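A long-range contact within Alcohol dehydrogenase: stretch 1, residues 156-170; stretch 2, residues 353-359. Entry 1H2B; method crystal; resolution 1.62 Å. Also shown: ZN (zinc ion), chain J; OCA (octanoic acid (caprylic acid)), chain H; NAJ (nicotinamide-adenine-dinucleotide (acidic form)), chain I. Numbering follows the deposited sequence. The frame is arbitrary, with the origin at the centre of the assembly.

Stretch 1 (156-170) SREKLVEMAPLADAG
Stretch 2 353-359: GRAVLIP

The N-to-C directions of the final strand, 354-358, and helix 157-162 differ by 131°, nearer antiparallel than parallel, the axes 10.0 Å apart at closest approach. No hydrogen bond joins the stretches; side-chain packing holds them, burying 344 Å². R354, V356 and I358 face stretch 1, while A355 and L357 alternate away.

S156 (chi1 p) caps the helix, its OG accepting from K159 N at 3.0 Å. R157 (t, t, p) bends over the surface: its NH2 bridges E158 OE2 (2.8 Å), and its NH1 lies 4.2 Å from I358 CD1. One turn on, V161 (t) packs CG1 against both V356 CG1 (3.8 Å) and I358 CG2 (3.7 Å), a branched apolar side chain suiting this buried site; V356 is t, I358 p, t.

A type I turn, M163 to L166, follows. A164 CA lies 7.1 Å from V356 CA; its methyl points toward the strand, CB 3.9 Å from V356 CG1. P165 (C-gamma exo, CA 7.0 Å from R354 CA) has helical phi/psi, and its compact apolar ring packs CG on V356 CG2 (3.6 Å) and the aliphatic R354 CG (3.3 Å); P165 O accepts from G170 N (2.8 Å) in a pi-type turn.

D168 (t) binds zinc through OD1 (2.0 Å), which sits 4.0 Å from R354 NH2 near the guanidinium plane. A169 CB covers one guanidinium face, 3.5 Å from R354 NH2. R354 (t, p, chi3 139°) thus spans apolar and polar surroundings, its NH1 donating to NAJ O1N at 2.7 Å.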

ATOM      1  N   SER B 156      26.281 -14.189  24.973  1.00 26.75           N
ATOM      2  CA  SER B 156      27.202 -15.304  25.056  1.00 25.61           C
ATOM      3  C   SER B 156      27.678 -15.692  23.670  1.00 25.99           C
ATOM      4  O   SER B 156      26.970 -15.444  22.685  1.00 25.82           O
ATOM      5  CB  SER B 156      26.540 -16.514  25.719  1.00 27.56           C
ATOM      6  OG  SER B 156      25.544 -17.125  24.889  1.00 27.18           O
ATOM      7  N   ARG B 157      28.854 -16.304  23.596  1.00 22.82           N
ATOM      8  CA  ARG B 157      29.354 -16.757  22.304  1.00 22.52           C
ATOM      9  C   ARG B 157      28.367 -17.742  21.672  1.00 24.13           C
ATOM     10  O   ARG B 157      28.099 -17.681  20.468  1.00 23.53           O
ATOM     11  CB  ARG B 157      30.743 -17.391  22.441  1.00 23.33           C
ATOM     12  CG  ARG B 157      31.422 -17.749  21.103  1.00 24.21           C
ATOM     13  CD  ARG B 157      32.553 -18.744  21.280  1.00 32.62           C
ATOM     14  NE  ARG B 157      32.008 -19.944  21.912  1.00 35.01           N
ATOM     15  CZ  ARG B 157      31.376 -20.916  21.257  1.00 38.54           C
ATOM     16  NH1 ARG B 157      31.244 -20.879  19.921  1.00 30.62           N
ATOM     17  NH2 ARG B 157      30.872 -21.933  21.942  1.00 37.39           N
ATOM     18  N   GLU B 158      27.828 -18.646  22.487  1.00 25.39           N
ATOM     19  CA  GLU B 158      26.878 -19.644  22.024  1.00 24.97           C
ATOM     20  C   GLU B 158      25.634 -18.998  21.396  1.00 22.38           C
ATOM     21  O   GLU B 158      25.196 -19.417  20.326  1.00 23.75           O
ATOM     22  CB  GLU B 158      26.474 -20.542  23.213  1.00 28.55           C
ATOM     23  CG  GLU B 158      27.593 -21.464  23.692  1.00 37.82           C
ATOM     24  CD  GLU B 158      28.712 -20.754  24.474  1.00 43.47           C
ATOM     25  OE1 GLU B 158      28.487 -19.670  25.108  1.00 39.10           O
ATOM     26  OE2 GLU B 158      29.845 -21.305  24.451  1.00 50.86           O
ATOM     27  N   LYS B 159      25.083 -17.968  22.034  1.00 23.76           N
ATOM     28  CA  LYS B 159      23.888 -17.300  21.509  1.00 20.69           C
ATOM     29  C   LYS B 159      24.256 -16.534  20.246  1.00 19.26           C
ATOM     30  O   LYS B 159      23.436 -16.460  19.306  1.00 21.83           O
ATOM     31  CB  LYS B 159      23.270 -16.347  22.536  1.00 25.91           C
ATOM     32  CG  LYS B 159      22.394 -17.063  23.580  1.00 35.53           C
ATOM     33  CD  LYS B 159      22.421 -16.424  24.998  1.00 42.25           C
ATOM     34  CE  LYS B 159      22.387 -14.889  25.020  1.00 45.77           C
ATOM     35  NZ  LYS B 159      23.361 -14.327  26.008  1.00 37.88           N
ATOM     36  N   LEU B 160      25.444 -15.921  20.245  1.00 18.24           N
ATOM     37  CA  LEU B 160      25.903 -15.171  19.042  1.00 17.89           C
ATOM     38  C   LEU B 160      25.946 -16.090  17.824  1.00 18.05           C
ATOM     39  O   LEU B 160      25.462 -15.758  16.725  1.00 17.72           O
ATOM     40  CB  LEU B 160      27.288 -14.514  19.285  1.00 20.05           C
ATOM     41  CG  LEU B 160      27.912 -13.774  18.099  1.00 21.43           C
ATOM     42  CD1 LEU B 160      27.058 -12.567  17.763  1.00 20.50           C
ATOM     43  CD2 LEU B 160      29.283 -13.294  18.475  1.00 22.79           C
ATOM     44  N   VAL B 161      26.551 -17.262  18.010  1.00 20.76           N
ATOM     45  CA  VAL B 161      26.715 -18.209  16.911  1.00 16.91           C
ATOM     46  C   VAL B 161      25.360 -18.696  16.388  1.00 15.94           C
ATOM     47  O   VAL B 161      25.159 -18.835  15.165  1.00 19.88           O
ATOM     48  CB  VAL B 161      27.557 -19.419  17.414  1.00 17.81           C
ATOM     49  CG1 VAL B 161      27.522 -20.594  16.412  1.00 23.64           C
ATOM     50  CG2 VAL B 161      28.998 -18.963  17.666  1.00 23.29           C
ATOM     51  N   GLU B 162      24.409 -18.925  17.302  1.00 20.20           N
ATOM     52  CA  GLU B 162      23.063 -19.327  16.949  1.00 21.39           C
ATOM     53  C   GLU B 162      22.312 -18.268  16.136  1.00 21.63           C
ATOM     54  O   GLU B 162      21.379 -18.591  15.437  1.00 22.35           O
ATOM     55  CB  GLU B 162      22.289 -19.690  18.229  1.00 24.87           C
ATOM     56  CG  GLU B 162      22.585 -21.111  18.701  1.00 38.48           C
ATOM     57  CD  GLU B 162      21.671 -21.565  19.833  1.00 50.14           C
ATOM     58  OE1 GLU B 162      20.539 -21.008  19.981  1.00 52.54           O
ATOM     59  OE2 GLU B 162      22.092 -22.488  20.570  1.00 51.99           O
ATOM     60  N   MET B 163      22.752 -17.021  16.220  1.00 20.53           N
ATOM     61  CA  MET B 163      22.161 -15.949  15.442  1.00 17.27           C
ATOM     62  C   MET B 163      22.754 -15.842  14.042  1.00 16.98           C
ATOM     63  O   MET B 163      22.251 -15.043  13.247  1.00 17.29           O
ATOM     64  CB  MET B 163      22.360 -14.621  16.170  1.00 18.26           C
ATOM     65  CG  MET B 163      21.497 -14.560  17.476  1.00 18.55           C
ATOM     66  SD  MET B 163      21.629 -12.916  18.283  1.00 24.31           S
ATOM     67  CE  MET B 163      20.490 -11.909  17.280  1.00 26.34           C
ATOM     68  N   ALA B 164      23.828 -16.565  13.746  1.00 16.69           N
ATOM     69  CA  ALA B 164      24.508 -16.367  12.476  1.00 15.29           C
ATOM     70  C   ALA B 164      23.549 -16.449  11.275  1.00 14.85           C
ATOM     71  O   ALA B 164      23.598 -15.591  10.381  1.00 16.62           O
ATOM     72  CB  ALA B 164      25.677 -17.370  12.253  1.00 17.06           C
ATOM     73  N   PRO B 165      22.693 -17.482  11.231  1.00 15.66           N
ATOM     74  CA  PRO B 165      21.834 -17.605  10.043  1.00 16.07           C
ATOM     75  C   PRO B 165      20.874 -16.465   9.848  1.00 16.21           C
ATOM     76  O   PRO B 165      20.387 -16.366   8.708  1.00 17.12           O
ATOM     77  CB  PRO B 165      21.100 -18.932  10.284  1.00 19.26           C
ATOM     78  CG  PRO B 165      22.143 -19.706  11.066  1.00 17.49           C
ATOM     79  CD  PRO B 165      22.538 -18.667  12.112  1.00 15.88           C
ATOM     80  N   LEU B 166      20.626 -15.630  10.852  1.00 15.70           N
ATOM     81  CA  LEU B 166      19.725 -14.479  10.634  1.00 15.96           C
ATOM     82  C   LEU B 166      20.296 -13.531   9.559  1.00 14.70           C
ATOM     83  O   LEU B 166      19.538 -12.794   8.895  1.00 15.90           O
ATOM     84  CB  LEU B 166      19.497 -13.676  11.961  1.00 15.61           C
ATOM     85  CG  LEU B 166      18.934 -14.558  13.075  1.00 15.24           C
ATOM     86  CD1 LEU B 166      18.868 -13.658  14.290  1.00 16.75           C
ATOM     87  CD2 LEU B 166      17.490 -15.048  12.746  1.00 18.39           C
ATOM     88  N   ALA B 167      21.630 -13.554   9.364  1.00 15.28           N
ATOM     89  CA  ALA B 167      22.305 -12.618   8.463  1.00 15.10           C
ATOM     90  C   ALA B 167      22.033 -12.864   6.983  1.00 14.51           C
ATOM     91  O   ALA B 167      22.209 -11.971   6.171  1.00 15.98           O
ATOM     92  CB  ALA B 167      23.822 -12.676   8.688  1.00 12.89           C
ATOM     93  N   ASP B 168      21.528 -14.055   6.643  1.00 13.15           N
ATOM     94  CA  ASP B 168      21.215 -14.311   5.241  1.00 14.02           C
ATOM     95  C   ASP B 168      19.944 -15.175   5.130  1.00 14.67           C
ATOM     96  O   ASP B 168      18.933 -14.748   4.572  1.00 15.06           O
ATOM     97  CB  ASP B 168      22.381 -15.022   4.581  1.00 14.26           C
ATOM     98  CG  ASP B 168      22.187 -15.200   3.120  1.00 17.21           C
ATOM     99  OD1 ASP B 168      22.135 -16.397   2.713  1.00 15.41           O
ATOM    100  OD2 ASP B 168      22.067 -14.243   2.323  1.00 18.61           O
ATOM    101  N   ALA B 169      19.981 -16.375   5.691  1.00 14.49           N
ATOM    102  CA  ALA B 169      18.759 -17.199   5.720  1.00 14.89           C
ATOM    103  C   ALA B 169      17.599 -16.462   6.377  1.00 11.93           C
ATOM    104  O   ALA B 169      16.483 -16.407   5.804  1.00 15.11           O
ATOM    105  CB  ALA B 169      18.984 -18.519   6.465  1.00 13.30           C
ATOM    106  N   GLY B 170      17.854 -15.859   7.549  1.00 13.86           N
ATOM    107  CA  GLY B 170      16.774 -15.196   8.273  1.00 14.88           C
ATOM    108  C   GLY B 170      16.257 -13.957   7.564  1.00 13.53           C
ATOM    109  O   GLY B 170      15.036 -13.823   7.401  1.00 15.26           O
ATOM    110  N   GLY B 353      17.832 -27.857   9.573  1.00 21.89           N
ATOM    111  CA  GLY B 353      17.977 -26.413   9.800  1.00 20.52           C
ATOM    112  C   GLY B 353      19.181 -25.859   9.048  1.00 19.28           C
ATOM    113  O   GLY B 353      19.303 -26.054   7.855  1.00 18.80           O
ATOM    114  N   ARG B 354      20.093 -25.229   9.779  1.00 17.91           N
ATOM    115  CA  ARG B 354      21.221 -24.512   9.205  1.00 17.57           C
ATOM    116  C   ARG B 354      22.512 -24.939   9.850  1.00 19.46           C
ATOM    117  O   ARG B 354      22.631 -24.887  11.059  1.00 21.35           O
ATOM    118  CB  ARG B 354      20.999 -23.020   9.477  1.00 18.02           C
ATOM    119  CG  ARG B 354      21.919 -22.082   8.744  1.00 22.00           C
ATOM    120  CD  ARG B 354      21.936 -22.306   7.272  1.00 18.97           C
ATOM    121  NE  ARG B 354      21.948 -21.098   6.479  1.00 15.73           N
ATOM    122  CZ  ARG B 354      21.486 -21.063   5.234  1.00 16.39           C
ATOM    123  NH1 ARG B 354      20.944 -22.154   4.678  1.00 17.47           N
ATOM    124  NH2 ARG B 354      21.559 -19.933   4.554  1.00 17.26           N
ATOM    125  N   ALA B 355      23.485 -25.274   9.012  1.00 16.34           N
ATOM    126  CA  ALA B 355      24.825 -25.556   9.502  1.00 18.31           C
ATOM    127  C   ALA B 355      25.559 -24.238   9.696  1.00 17.73           C
ATOM    128  O   ALA B 355      25.476 -23.337   8.845  1.00 18.68           O
ATOM    129  CB  ALA B 355      25.542 -26.446   8.537  1.00 18.81           C
ATOM    130  N   VAL B 356      26.294 -24.119  10.807  1.00 18.66           N
ATOM    131  CA  VAL B 356      27.064 -22.883  11.096  1.00 16.29           C
ATOM    132  C   VAL B 356      28.478 -23.354  11.471  1.00 18.76           C
ATOM    133  O   VAL B 356      28.607 -24.305  12.267  1.00 20.39           O
ATOM    134  CB  VAL B 356      26.444 -22.129  12.249  1.00 17.43           C
ATOM    135  CG1 VAL B 356      27.263 -20.918  12.624  1.00 18.57           C
ATOM    136  CG2 VAL B 356      25.030 -21.649  11.876  1.00 20.39           C
ATOM    137  N   LEU B 357      29.488 -22.738  10.863  1.00 19.27           N
ATOM    138  CA  LEU B 357      30.922 -23.062  11.104  1.00 18.35           C
ATOM    139  C   LEU B 357      31.528 -22.110  12.099  1.00 21.89           C
ATOM    140  O   LEU B 357      31.263 -20.917  12.067  1.00 21.35           O
ATOM    141  CB  LEU B 357      31.751 -23.059   9.815  1.00 16.81           C
ATOM    142  CG  LEU B 357      31.105 -23.876   8.695  1.00 21.12           C
ATOM    143  CD1 LEU B 357      32.028 -23.816   7.485  1.00 22.11           C
ATOM    144  CD2 LEU B 357      30.744 -25.333   9.094  1.00 24.15           C
ATOM    145  N   ILE B 358      32.347 -22.661  12.998  1.00 19.56           N
ATOM    146  CA  ILE B 358      32.999 -21.865  14.021  1.00 20.62           C
ATOM    147  C   ILE B 358      34.489 -22.095  13.953  1.00 27.54           C
ATOM    148  O   ILE B 358      34.939 -23.133  13.457  1.00 26.39           O
ATOM    149  CB  ILE B 358      32.437 -22.212  15.445  1.00 24.21           C
ATOM    150  CG1 ILE B 358      32.691 -23.686  15.821  1.00 25.63           C
ATOM    151  CG2 ILE B 358      30.944 -21.849  15.571  1.00 21.47           C
ATOM    152  CD1 ILE B 358      32.287 -24.034  17.297  1.00 27.17           C
ATOM    153  N   PRO B 359      35.268 -21.132  14.435  1.00 28.45           N
ATOM    154  CA  PRO B 359      36.715 -21.347  14.586  1.00 33.63           C
ATOM    155  C   PRO B 359      36.999 -22.448  15.625  1.00 38.52           C
ATOM    156  O   PRO B 359      36.207 -22.648  16.574  1.00 37.92           O
ATOM    157  CB  PRO B 359      37.210 -19.996  15.082  1.00 33.89           C
ATOM    158  CG  PRO B 359      36.012 -19.357  15.753  1.00 33.65           C
ATOM    159  CD  PRO B 359      34.867 -19.757  14.826  1.00 29.25           C
ATOM    160  OXT PRO B 359      38.014 -23.164  15.483  1.00 42.80           O
TER
HETATM  161 ZN    ZN J1362      22.838 -17.445   1.097  1.00 17.64          ZN
HETATM  162  C1  OCA H1360      22.299 -15.515  -1.034  1.00 21.45           C
HETATM  163  C2  OCA H1360      22.060 -15.205  -2.519  1.00 22.77           C
HETATM  164  C3  OCA H1360      22.247 -13.705  -2.803  1.00 26.84           C
HETATM  165  C4  OCA H1360      22.411 -13.348  -4.271  1.00 25.42           C
HETATM  166  C5  OCA H1360      22.768 -11.867  -4.392  1.00 26.38           C
HETATM  167  C6  OCA H1360      22.722 -11.400  -5.845  1.00 28.97           C
HETATM  168  C7  OCA H1360      22.965  -9.905  -6.014  1.00 31.84           C
HETATM  169  C8  OCA H1360      22.902  -9.553  -7.490  1.00 35.15           C
HETATM  170  O1  OCA H1360      22.370 -16.713  -0.641  1.00 19.71           O
HETATM  171  O2  OCA H1360      22.391 -14.586  -0.206  1.00 19.16           O
HETATM  172  PA  NAJ I1361      18.415 -25.928   2.086  1.00 17.71           P
HETATM  173  O1A NAJ I1361      19.206 -26.945   1.311  1.00 18.35           O
HETATM  174  O2A NAJ I1361      18.705 -25.727   3.582  1.00 17.12           O
HETATM  175  O5B NAJ I1361      16.853 -26.256   2.088  1.00 17.76           O
HETATM  176  C5B NAJ I1361      16.172 -26.763   0.932  1.00 17.01           C
HETATM  177  C4B NAJ I1361      14.986 -27.521   1.503  1.00 15.34           C
HETATM  178  O4B NAJ I1361      14.145 -27.879   0.388  1.00 14.23           O
HETATM  179  C3B NAJ I1361      15.372 -28.785   2.271  1.00 15.86           C
HETATM  180  O3B NAJ I1361      14.711 -28.858   3.546  1.00 18.05           O
HETATM  181  C2B NAJ I1361      14.894 -29.832   1.275  1.00 17.90           C
HETATM  182  O2B NAJ I1361      14.595 -31.106   1.866  1.00 18.14           O
HETATM  183  C1B NAJ I1361      13.658 -29.192   0.629  1.00 16.05           C
HETATM  184  N9A NAJ I1361      13.266 -29.763  -0.659  1.00 17.34           N
HETATM  185  C8A NAJ I1361      14.046 -30.320  -1.682  1.00 19.14           C
HETATM  186  N7A NAJ I1361      13.237 -30.688  -2.712  1.00 17.28           N
HETATM  187  C5A NAJ I1361      11.955 -30.383  -2.357  1.00 16.16           C
HETATM  188  C6A NAJ I1361      10.742 -30.527  -2.985  1.00 17.04           C
HETATM  189  N6A NAJ I1361      10.605 -31.103  -4.187  1.00 17.61           N
HETATM  190  N1A NAJ I1361       9.622 -30.040  -2.363  1.00 15.51           N
HETATM  191  C2A NAJ I1361       9.665 -29.478  -1.099  1.00 14.92           C
HETATM  192  N3A NAJ I1361      10.861 -29.365  -0.480  1.00 13.16           N
HETATM  193  C4A NAJ I1361      11.983 -29.816  -1.101  1.00 15.34           C
HETATM  194  O3  NAJ I1361      18.561 -24.562   1.285  1.00 16.09           O
HETATM  195  PN  NAJ I1361      18.598 -23.048   1.845  1.00 15.94           P
HETATM  196  O1N NAJ I1361      19.963 -22.675   2.199  1.00 15.80           O
HETATM  197  O2N NAJ I1361      17.508 -22.862   2.823  1.00 15.31           O
HETATM  198  O5D NAJ I1361      18.307 -22.265   0.473  1.00 14.60           O
HETATM  199  C5D NAJ I1361      17.017 -22.411  -0.117  1.00 15.36           C
HETATM  200  C4D NAJ I1361      17.043 -21.832  -1.522  1.00 14.07           C
HETATM  201  O4D NAJ I1361      17.090 -20.399  -1.406  1.00 15.72           O
HETATM  202  C3D NAJ I1361      18.286 -22.206  -2.329  1.00 13.51           C
HETATM  203  O3D NAJ I1361      17.934 -22.185  -3.724  1.00 15.30           O
HETATM  204  C2D NAJ I1361      19.248 -21.047  -2.034  1.00 16.56           C
HETATM  205  O2D NAJ I1361      20.270 -20.861  -2.972  1.00 16.12           O
HETATM  206  C1D NAJ I1361      18.224 -19.899  -2.074  1.00 14.56           C
HETATM  207  N1N NAJ I1361      18.598 -18.610  -1.491  1.00 14.82           N
HETATM  208  C2N NAJ I1361      17.964 -17.517  -2.001  1.00 14.47           C
HETATM  209  C3N NAJ I1361      18.211 -16.266  -1.462  1.00 13.13           C
HETATM  210  C7N NAJ I1361      17.560 -15.066  -2.067  1.00 14.95           C
HETATM  211  O7N NAJ I1361      17.930 -13.890  -1.533  1.00 14.75           O
HETATM  212  N7N NAJ I1361      16.618 -15.088  -3.015  1.00 13.75           N
HETATM  213  C4N NAJ I1361      19.101 -16.075  -0.353  1.00 16.75           C
HETATM  214  C5N NAJ I1361      19.583 -17.277   0.238  1.00 16.34           C
HETATM  215  C6N NAJ I1361      19.360 -18.509  -0.348  1.00 16.13           C